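Local coordinates for transcriptional protein SWT1 (Saccharomyces cerevisiae, PDB 4PQZ) that probably works as a transcriptional activator in the nucleus and has RNA endonuclease activity, this chain being its C-terminal HEPN-type domain, at residues 47-52 against 134-139; 88-93 against 103-108; 94-99 against 140-145. One frame throughout, in Å; residues are numbered along the deposited sequence.

Interaction 1 (47-52 against 134-139); sequences KETIFF and TVLHFL
L136 carries this contact, the one residue of 134-139 to reach T49 and I50 of 47-52. Just before it, V135 sends its side chain elsewhere, to W108. L136 then faces the other helix, the CA atoms of I50 and L136 standing 6.8 Å apart. Its CG lies beside the backbone N (chi1 -73°), which sends CD1 to T49 and lets CD2 touch both T49 and I50. CD1 meets T49 at its methyl, L136 CD1 to T49 CG2 being 3.8 Å. L136 CD2 lies 3.9 Å from I50 CG1 and equally near the T49 methyl. In both pairs the side chains run roughly perpendicular to each other. T49 offers its methyl because CG2 is anti to the backbone N; its OG1 bonds back to Q45 O within its own helix. A turn further on, L139 points the same way without reaching 47-52, and packs on F98. All three touching residues are buried and the contact is wholly apolar, with L151 of helix 145-163 also against T49 and A82 of helix 79-88 against I50. Apolar packing between the buried faces of two helices forms the core of a helical bundle, here that of the HEPN-like fold.

Interaction 2 (88-93 against 103-108); sequences LFWVSV and IKKNEW
W90 lies with one face of its indole against K105, and this is the tight part of the contact. K105 CB sits over the five-membered ring, 3.6 Å from its centroid and 18° off the ring normal, a CH-pi contact; the backbone of K105 continues over the same face, bringing its CA above the ring system. The indole is carried out to the loop by CG standing anti to the backbone N of W90 (chi1 -177°). At the ring edge, near its plane, I103 O is 3.7 Å from W90 CZ2, while I103 CG2 touches W90 CH2 more loosely at 4.2 Å. The second indole arrives askew: W108 NE1 comes within 3.4 Å of W90 CZ3, with the planes at 40°, neither a stack nor a T-shaped pair. Toward solvent the fit is slacker. There a single water accepts from K105 N and, weakly, from W90 NE1 at 3.3 Å. Beyond CB the K105 chain slides past the indole and bends at its last torsion, where its ammonium end makes, among other contacts, a cation-pi interaction with Y87. The polar link across the contact is thus indirect and partly weak, which implies that the loop is held to the start of helix 90-97 mainly by dispersion and CH-pi contacts with one indole.

Interaction 3 (94-99 against 140-145); sequences FSELFT and FSKFTN
The flat carboxylate of E96 takes K142 at one oxygen: K142 NZ donates to E96 OE2 and stays well away from OE1, at 3.6 Å. The ammonium is not level with the carboxylate but lies out of its plane. Of the rings, F140 has F143 CD2 over one face, offset toward the rim, while F143 in turn has F140 CA over one of its faces and meets H56 edge-to-face. The F98 ring takes the backbone C of F94 in plane at its edge. Within 140-145 this packing of F140 and F143 accompanies a type I beta turn, closed by F143 N to F140 O at 2.8 Å. The turn presents S141 and K142 to E96 and L97. K142 first passes over L97, whose CD2 is 3.6 Å from K142 CD, and the two side chains cross obliquely. A bend at chi3 (131°) then directs NZ to the glutamate, which stretches out to meet it with CG anti to its backbone N (chi1 -177°). S141 OG approaches L97 O only to 3.8 Å; its hydrogen bond goes to F138 O, back at the end of helix 122-139. Within 94-99, T99 OG1 donates to E96 O at 2.7 Å, tilted 34° from the carbonyl plane. The salt bridge, between exposed residues, measures 2.5 Å from E96 OE2 to K142 NZ, shorter than expected, and the exact value is doubtful. The chemistry is that of a lysine used twice, its methylenes against buried leucine and its charge against glutamate, so that one side chain links the apolar interior to a surface ion pair.

In the fold
From the N terminus, helix 35-62 supplies 47-52, which meets helix 122-139, so that interaction 1 closes a loop of 81 residues at the heart of the chain. Inside that loop, interaction 2 makes a short closure, bringing 103-108 back to the start of helix 90-97. Segment 94-99 lies between those two segments in sequence, and its partner 140-145 follows helix 122-139, so interaction 3 crosses both others. The three are in touch: W108 and I103 reach V135, W90 and W108 reach F98, and F98 reaches L139. Together they join the two long central helices to helix 90-97, the loop after it and the turn into helix 145-163.

Interaction 1 (47-52 against 134-139)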
loop_
_atom_site.group_PDB
_atom_site.type_symbol
_atom_site.label_atom_id
_atom_site.label_comp_id
_atom_site.label_asym_id
_atom_site.label_seq_id
_atom_site.Cartn_x
_atom_site.Cartn_y
_atom_site.Cartn_z
ATOM N N LYS A 47 -2.377 0.442 5.356
ATOM C CA LYS A 47 -3.554 1.091 4.757
ATOM C C LYS A 47 -3.386 2.602 4.586
ATOM O O LYS A 47 -3.581 3.130 3.489
ATOM C CB LYS A 47 -4.818 0.819 5.586
ATOM C CG LYS A 47 -5.621 -0.405 5.164
ATOM C CD LYS A 47 -6.785 -0.677 6.133
ATOM C CE LYS A 47 -7.901 0.359 6.015
ATOM N NZ LYS A 47 -8.884 0.265 7.142
ATOM N N GLU A 48 -3.030 3.290 5.669
ATOM C CA GLU A 48 -2.839 4.741 5.633
ATOM C C GLU A 48 -1.753 5.153 4.645
ATOM O O GLU A 48 -1.847 6.191 3.995
ATOM C CB GLU A 48 -2.491 5.276 7.018
ATOM C CG GLU A 48 -3.665 5.370 7.969
ATOM C CD GLU A 48 -3.245 5.872 9.337
ATOM O OE1 GLU A 48 -2.020 6.004 9.576
ATOM O OE2 GLU A 48 -4.136 6.134 10.172
ATOM N N THR A 49 -0.726 4.321 4.533
ATOM C CA THR A 49 0.419 4.613 3.680
ATOM C C THR A 49 0.101 4.372 2.202
ATOM O O THR A 49 0.588 5.084 1.323
ATOM C CB THR A 49 1.667 3.781 4.132
ATOM O OG1 THR A 49 1.851 3.944 5.540
ATOM C CG2 THR A 49 2.925 4.224 3.421
ATOM N N ILE A 50 -0.717 3.364 1.931
ATOM C CA ILE A 50 -1.173 3.112 0.574
ATOM C C ILE A 50 -2.060 4.268 0.125
ATOM O O ILE A 50 -1.950 4.757 -0.998
ATOM C CB ILE A 50 -1.971 1.798 0.474
ATOM C CG1 ILE A 50 -1.087 0.592 0.814
ATOM C CG2 ILE A 50 -2.542 1.634 -0.927
ATOM C CD1 ILE A 50 -1.885 -0.683 1.093
ATOM N N PHE A 51 -2.929 4.711 1.026
ATOM C CA PHE A 51 -3.884 5.771 0.718
ATOM C C PHE A 51 -3.152 7.078 0.453
ATOM O O PHE A 51 -3.419 7.740 -0.547
ATOM C CB PHE A 51 -4.912 5.944 1.847
ATOM C CG PHE A 51 -5.801 4.744 2.045
ATOM C CD1 PHE A 51 -5.854 3.738 1.089
ATOM C CD2 PHE A 51 -6.584 4.626 3.185
ATOM C CE1 PHE A 51 -6.664 2.634 1.267
ATOM C CE2 PHE A 51 -7.403 3.524 3.367
ATOM C CZ PHE A 51 -7.442 2.525 2.406
ATOM N N PHE A 52 -2.219 7.429 1.340
ATOM C CA PHE A 52 -1.359 8.598 1.150
ATOM C C PHE A 52 -0.695 8.581 -0.219
ATOM O O PHE A 52 -0.723 9.590 -0.933
ATOM C CB PHE A 52 -0.269 8.685 2.241
ATOM C CG PHE A 52 0.820 9.700 1.935
ATOM C CD1 PHE A 52 0.608 11.063 2.152
ATOM C CD2 PHE A 52 2.047 9.294 1.421
ATOM C CE1 PHE A 52 1.607 12.005 1.866
ATOM C CE2 PHE A 52 3.052 10.224 1.136
ATOM C CZ PHE A 52 2.829 11.581 1.355
ATOM N N THR A 134 7.332 -4.035 -0.556
ATOM C CA THR A 134 7.839 -3.999 -1.925
ATOM C C THR A 134 7.030 -2.985 -2.763
ATOM O O THR A 134 7.613 -2.127 -3.415
ATOM C CB THR A 134 7.752 -5.418 -2.578
ATOM O OG1 THR A 134 8.488 -6.360 -1.797
ATOM C CG2 THR A 134 8.297 -5.428 -4.016
ATOM N N VAL A 135 5.694 -3.090 -2.712
ATOM C CA VAL A 135 4.776 -2.226 -3.471
ATOM C C VAL A 135 4.855 -0.735 -3.087
ATOM O O VAL A 135 4.914 0.138 -3.962
ATOM C CB VAL A 135 3.313 -2.722 -3.347
ATOM C CG1 VAL A 135 2.319 -1.679 -3.834
ATOM C CG2 VAL A 135 3.133 -4.035 -4.103
ATOM N N LEU A 136 4.858 -0.444 -1.785
ATOM C CA LEU A 136 5.013 0.932 -1.323
ATOM C C LEU A 136 6.287 1.596 -1.837
ATOM O O LEU A 136 6.302 2.791 -2.113
ATOM C CB LEU A 136 4.926 1.017 0.193
ATOM C CG LEU A 136 3.504 0.823 0.724
ATOM C CD1 LEU A 136 3.481 0.666 2.249
ATOM C CD2 LEU A 136 2.571 1.931 0.243
ATOM N N HIS A 137 7.347 0.816 -1.971
ATOM C CA HIS A 137 8.567 1.291 -2.601
ATOM C C HIS A 137 8.333 1.878 -3.990
ATOM O O HIS A 137 8.742 3.003 -4.262
ATOM C CB HIS A 137 9.613 0.173 -2.658
ATOM C CG HIS A 137 10.336 -0.031 -1.362
ATOM N ND1 HIS A 137 11.020 -1.191 -1.057
ATOM C CD2 HIS A 137 10.490 0.783 -0.292
ATOM C CE1 HIS A 137 11.554 -1.082 0.140
ATOM N NE2 HIS A 137 11.242 0.107 0.633
ATOM N N PHE A 138 7.679 1.117 -4.864
ATOM C CA PHE A 138 7.363 1.591 -6.216
ATOM C C PHE A 138 6.412 2.787 -6.198
ATOM O O PHE A 138 6.599 3.739 -6.951
ATOM C CB PHE A 138 6.806 0.448 -7.082
ATOM C CG PHE A 138 7.778 -0.703 -7.251
ATOM C CD1 PHE A 138 8.951 -0.520 -7.963
ATOM C CD2 PHE A 138 7.521 -1.948 -6.682
ATOM C CE1 PHE A 138 9.872 -1.561 -8.104
ATOM C CE2 PHE A 138 8.426 -2.995 -6.817
ATOM C CZ PHE A 138 9.608 -2.804 -7.531
ATOM N N LEU A 139 5.422 2.745 -5.311
ATOM C CA LEU A 139 4.464 3.838 -5.168
ATOM C C LEU A 139 5.091 5.109 -4.590
ATOM O O LEU A 139 4.515 6.189 -4.722
ATOM C CB LEU A 139 3.250 3.424 -4.325
ATOM C CG LEU A 139 2.324 2.294 -4.796
ATOM C CD1 LEU A 139 1.285 2.019 -3.711
ATOM C CD2 LEU A 139 1.653 2.615 -6.111
#

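Interaction 2 (88-93 against 103-108)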
loop_
_atom_site.group_PDB
_atom_site.type_symbol
_atom_site.label_atom_id
_atom_site.label_comp_id
_atom_site.label_asym_id
_atom_site.label_seq_id
_atom_site.Cartn_x
_atom_site.Cartn_y
_atom_site.Cartn_z
ATOM N N LEU A 88 -7.347 1.221 -12.424
ATOM C CA LEU A 88 -8.008 2.176 -13.346
ATOM C C LEU A 88 -7.042 3.173 -13.956
ATOM O O LEU A 88 -7.224 3.600 -15.091
ATOM C CB LEU A 88 -9.108 2.966 -12.636
ATOM C CG LEU A 88 -10.400 2.221 -12.342
ATOM C CD1 LEU A 88 -11.341 3.161 -11.603
ATOM C CD2 LEU A 88 -11.024 1.716 -13.640
ATOM N N PHE A 89 -6.018 3.540 -13.186
ATOM C CA PHE A 89 -5.072 4.566 -13.601
ATOM C C PHE A 89 -3.719 3.988 -13.981
ATOM O O PHE A 89 -2.718 4.706 -13.997
ATOM C CB PHE A 89 -4.938 5.649 -12.516
ATOM C CG PHE A 89 -6.170 6.509 -12.385
ATOM C CD1 PHE A 89 -6.377 7.587 -13.243
ATOM C CD2 PHE A 89 -7.129 6.228 -11.424
ATOM C CE1 PHE A 89 -7.520 8.374 -13.144
ATOM C CE2 PHE A 89 -8.288 7.018 -11.325
ATOM C CZ PHE A 89 -8.475 8.087 -12.188
ATOM N N TRP A 90 -3.702 2.700 -14.314
ATOM C CA TRP A 90 -2.454 1.984 -14.594
ATOM C C TRP A 90 -1.669 2.579 -15.760
ATOM O O TRP A 90 -0.508 2.980 -15.618
ATOM C CB TRP A 90 -2.721 0.493 -14.849
ATOM C CG TRP A 90 -1.457 -0.334 -15.085
ATOM C CD1 TRP A 90 -0.972 -0.786 -16.293
ATOM C CD2 TRP A 90 -0.533 -0.797 -14.094
ATOM N NE1 TRP A 90 0.187 -1.498 -16.105
ATOM C CE2 TRP A 90 0.476 -1.530 -14.768
ATOM C CE3 TRP A 90 -0.462 -0.666 -12.701
ATOM C CZ2 TRP A 90 1.551 -2.113 -14.099
ATOM C CZ3 TRP A 90 0.593 -1.266 -12.038
ATOM C CH2 TRP A 90 1.589 -1.972 -12.734
ATOM N N VAL A 91 -2.313 2.634 -16.913
ATOM C CA VAL A 91 -1.682 3.123 -18.129
ATOM C C VAL A 91 -1.272 4.589 -18.012
ATOM O O VAL A 91 -0.190 4.972 -18.458
ATOM C CB VAL A 91 -2.628 2.892 -19.334
ATOM C CG1 VAL A 91 -2.103 3.582 -20.589
ATOM C CG2 VAL A 91 -2.849 1.374 -19.554
ATOM N N SER A 92 -2.128 5.403 -17.392
ATOM C CA SER A 92 -1.893 6.840 -17.278
ATOM C C SER A 92 -0.856 7.219 -16.230
ATOM O O SER A 92 -0.012 8.108 -16.450
ATOM C CB SER A 92 -3.208 7.570 -16.942
ATOM O OG SER A 92 -4.135 7.510 -18.023
ATOM N N VAL A 93 -0.944 6.583 -15.061
ATOM C CA VAL A 93 -0.147 7.037 -13.925
ATOM C C VAL A 93 0.722 5.959 -13.249
ATOM O O VAL A 93 1.897 6.192 -12.989
ATOM C CB VAL A 93 -1.027 7.720 -12.858
ATOM C CG1 VAL A 93 -0.158 8.567 -11.962
ATOM C CG2 VAL A 93 -2.097 8.603 -13.507
ATOM N N ILE A 103 5.397 -6.728 -11.608
ATOM C CA ILE A 103 3.964 -6.506 -11.448
ATOM C C ILE A 103 3.341 -5.915 -12.728
ATOM O O ILE A 103 3.824 -4.912 -13.275
ATOM C CB ILE A 103 3.691 -5.646 -10.184
ATOM C CG1 ILE A 103 4.088 -6.439 -8.931
ATOM C CG2 ILE A 103 2.213 -5.229 -10.091
ATOM C CD1 ILE A 103 4.051 -5.635 -7.612
ATOM N N LYS A 104 2.305 -6.587 -13.226
ATOM C CA LYS A 104 1.542 -6.122 -14.390
ATOM C C LYS A 104 0.151 -5.635 -13.979
ATOM O O LYS A 104 -0.315 -5.928 -12.868
ATOM C CB LYS A 104 1.361 -7.242 -15.423
ATOM C CG LYS A 104 2.612 -7.679 -16.133
ATOM C CD LYS A 104 2.308 -8.769 -17.144
ATOM C CE LYS A 104 3.588 -9.450 -17.608
ATOM N NZ LYS A 104 3.337 -10.684 -18.408
ATOM N N LYS A 105 -0.502 -4.923 -14.897
ATOM C CA LYS A 105 -1.842 -4.369 -14.692
ATOM C C LYS A 105 -2.803 -5.344 -14.015
ATOM O O LYS A 105 -3.393 -5.026 -12.987
ATOM C CB LYS A 105 -2.422 -3.891 -16.034
ATOM C CG LYS A 105 -3.913 -3.496 -15.997
ATOM C CD LYS A 105 -4.339 -2.705 -17.241
ATOM C CE LYS A 105 -5.855 -2.516 -17.328
ATOM N NZ LYS A 105 -6.421 -1.722 -16.201
ATOM N N ASN A 106 -2.928 -6.540 -14.586
ATOM C CA ASN A 106 -3.848 -7.568 -14.085
ATOM C C ASN A 106 -3.729 -7.961 -12.591
ATOM O O ASN A 106 -4.688 -8.451 -11.992
ATOM C CB ASN A 106 -3.778 -8.802 -14.989
ATOM C CG ASN A 106 -4.788 -9.864 -14.606
ATOM O OD1 ASN A 106 -5.973 -9.754 -14.924
ATOM N ND2 ASN A 106 -4.323 -10.903 -13.918
ATOM N N GLU A 107 -2.563 -7.730 -11.989
ATOM C CA GLU A 107 -2.352 -7.993 -10.560
ATOM C C GLU A 107 -3.334 -7.200 -9.658
ATOM O O GLU A 107 -3.652 -7.624 -8.531
ATOM C CB GLU A 107 -0.893 -7.667 -10.187
ATOM C CG GLU A 107 -0.205 -8.660 -9.220
ATOM C CD GLU A 107 -0.543 -8.383 -7.767
ATOM O OE1 GLU A 107 -0.972 -7.246 -7.480
ATOM O OE2 GLU A 107 -0.390 -9.289 -6.917
ATOM N N TRP A 108 -3.804 -6.051 -10.154
ATOM C CA TRP A 108 -4.652 -5.153 -9.359
ATOM C C TRP A 108 -6.141 -5.297 -9.638
ATOM O O TRP A 108 -6.965 -4.633 -9.015
ATOM C CB TRP A 108 -4.222 -3.709 -9.568
ATOM C CG TRP A 108 -2.762 -3.545 -9.308
ATOM C CD1 TRP A 108 -1.777 -3.400 -10.238
ATOM C CD2 TRP A 108 -2.115 -3.574 -8.034
ATOM N NE1 TRP A 108 -0.567 -3.293 -9.627
ATOM C CE2 TRP A 108 -0.738 -3.404 -8.274
ATOM C CE3 TRP A 108 -2.566 -3.696 -6.711
ATOM C CZ2 TRP A 108 0.200 -3.368 -7.237
ATOM C CZ3 TRP A 108 -1.623 -3.652 -5.674
ATOM C CH2 TRP A 108 -0.264 -3.504 -5.949
HETATM O O HOH W 1 1.686 -4.246 -17.269
#

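Interaction 3 (94-99 against 140-145)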
loop_
_atom_site.group_PDB
_atom_site.type_symbol
_atom_site.label_atom_id
_atom_site.label_comp_id
_atom_site.label_asym_id
_atom_site.label_seq_id
_atom_site.Cartn_x
_atom_site.Cartn_y
_atom_site.Cartn_z
ATOM N N PHE A 94 0.152 4.786 -12.976
ATOM C CA PHE A 94 0.791 3.843 -12.069
ATOM C C PHE A 94 1.805 2.858 -12.672
ATOM O O PHE A 94 2.727 2.451 -11.989
ATOM C CB PHE A 94 -0.252 3.114 -11.225
ATOM C CG PHE A 94 -0.860 3.971 -10.182
ATOM C CD1 PHE A 94 -0.176 4.232 -8.998
ATOM C CD2 PHE A 94 -2.104 4.550 -10.385
ATOM C CE1 PHE A 94 -0.731 5.064 -8.015
ATOM C CE2 PHE A 94 -2.672 5.371 -9.421
ATOM C CZ PHE A 94 -1.986 5.621 -8.236
ATOM N N SER A 95 1.643 2.472 -13.933
ATOM C CA SER A 95 2.579 1.528 -14.529
ATOM C C SER A 95 3.970 2.136 -14.632
ATOM O O SER A 95 4.968 1.429 -14.607
ATOM C CB SER A 95 2.128 1.078 -15.919
ATOM O OG SER A 95 2.304 2.110 -16.864
ATOM N N GLU A 96 4.026 3.448 -14.788
ATOM C CA GLU A 96 5.307 4.139 -14.825
ATOM C C GLU A 96 6.069 3.937 -13.523
ATOM O O GLU A 96 7.281 3.749 -13.533
ATOM C CB GLU A 96 5.103 5.633 -15.058
ATOM C CG GLU A 96 6.395 6.381 -15.173
ATOM C CD GLU A 96 6.258 7.870 -14.922
ATOM O OE1 GLU A 96 5.154 8.328 -14.551
ATOM O OE2 GLU A 96 7.279 8.572 -15.082
ATOM N N LEU A 97 5.342 3.979 -12.408
ATOM C CA LEU A 97 5.941 3.781 -11.088
ATOM C C LEU A 97 6.395 2.330 -10.898
ATOM O O LEU A 97 7.255 2.039 -10.075
ATOM C CB LEU A 97 4.967 4.182 -9.978
ATOM C CG LEU A 97 4.376 5.589 -10.079
ATOM C CD1 LEU A 97 3.496 5.925 -8.886
ATOM C CD2 LEU A 97 5.476 6.603 -10.258
ATOM N N PHE A 98 5.841 1.429 -11.696
ATOM C CA PHE A 98 6.146 0.020 -11.552
ATOM C C PHE A 98 7.095 -0.516 -12.629
ATOM O O PHE A 98 7.185 -1.734 -12.823
ATOM C CB PHE A 98 4.847 -0.811 -11.509
ATOM C CG PHE A 98 4.107 -0.720 -10.198
ATOM C CD1 PHE A 98 4.387 -1.616 -9.166
ATOM C CD2 PHE A 98 3.126 0.246 -9.995
ATOM C CE1 PHE A 98 3.714 -1.538 -7.946
ATOM C CE2 PHE A 98 2.442 0.338 -8.781
ATOM C CZ PHE A 98 2.739 -0.560 -7.753
ATOM N N THR A 99 7.808 0.370 -13.325
ATOM C CA THR A 99 8.656 -0.088 -14.435
ATOM C C THR A 99 9.684 -1.156 -14.026
ATOM O O THR A 99 9.867 -2.169 -14.723
ATOM C CB THR A 99 9.382 1.064 -15.148
ATOM O OG1 THR A 99 8.466 2.133 -15.373
ATOM C CG2 THR A 99 9.927 0.587 -16.489
ATOM N N PHE A 140 6.263 4.982 -3.958
ATOM C CA PHE A 140 6.994 6.152 -3.434
ATOM C C PHE A 140 8.118 6.603 -4.372
ATOM O O PHE A 140 8.791 7.599 -4.103
ATOM C CB PHE A 140 7.595 5.863 -2.042
ATOM C CG PHE A 140 6.669 6.188 -0.888
ATOM C CD1 PHE A 140 5.428 5.576 -0.776
ATOM C CD2 PHE A 140 7.049 7.101 0.088
ATOM C CE1 PHE A 140 4.583 5.872 0.277
ATOM C CE2 PHE A 140 6.200 7.403 1.151
ATOM C CZ PHE A 140 4.967 6.777 1.244
ATOM N N SER A 141 8.305 5.875 -5.473
ATOM C CA SER A 141 9.523 5.991 -6.281
ATOM C C SER A 141 9.774 7.385 -6.898
ATOM O O SER A 141 10.891 7.681 -7.339
ATOM C CB SER A 141 9.569 4.909 -7.368
ATOM O OG SER A 141 8.634 5.176 -8.406
ATOM N N LYS A 142 8.754 8.232 -6.925
ATOM C CA LYS A 142 8.936 9.582 -7.435
ATOM C C LYS A 142 8.632 10.619 -6.373
ATOM O O LYS A 142 8.538 11.805 -6.671
ATOM C CB LYS A 142 8.078 9.828 -8.680
ATOM C CG LYS A 142 8.397 8.875 -9.834
ATOM C CD LYS A 142 7.693 9.330 -11.092
ATOM C CE LYS A 142 8.638 9.392 -12.278
ATOM N NZ LYS A 142 8.039 10.210 -13.380
ATOM N N PHE A 143 8.484 10.169 -5.131
ATOM C CA PHE A 143 8.262 11.091 -4.027
ATOM C C PHE A 143 9.586 11.767 -3.634
ATOM O O PHE A 143 10.653 11.485 -4.205
ATOM C CB PHE A 143 7.629 10.378 -2.826
ATOM C CG PHE A 143 6.191 9.973 -3.039
ATOM C CD1 PHE A 143 5.541 10.221 -4.252
ATOM C CD2 PHE A 143 5.479 9.348 -2.017
ATOM C CE1 PHE A 143 4.202 9.831 -4.448
ATOM C CE2 PHE A 143 4.130 8.965 -2.203
ATOM C CZ PHE A 143 3.496 9.200 -3.422
ATOM N N THR A 144 9.525 12.663 -2.666
ATOM C CA THR A 144 10.748 13.335 -2.224
ATOM C C THR A 144 11.631 12.406 -1.377
ATOM O O THR A 144 11.160 11.389 -0.851
ATOM C CB THR A 144 10.430 14.610 -1.455
ATOM O OG1 THR A 144 10.025 14.282 -0.120
ATOM C CG2 THR A 144 9.307 15.390 -2.170
ATOM N N ASN A 145 12.916 12.742 -1.275
ATOM C CA ASN A 145 13.857 11.950 -0.483
ATOM C C ASN A 145 13.363 11.809 0.959
ATOM O O ASN A 145 13.481 10.747 1.581
ATOM C CB ASN A 145 15.252 12.582 -0.530
ATOM C CG ASN A 145 16.323 11.711 0.128
ATOM O OD1 ASN A 145 16.638 11.878 1.311
ATOM N ND2 ASN A 145 16.888 10.778 -0.640
#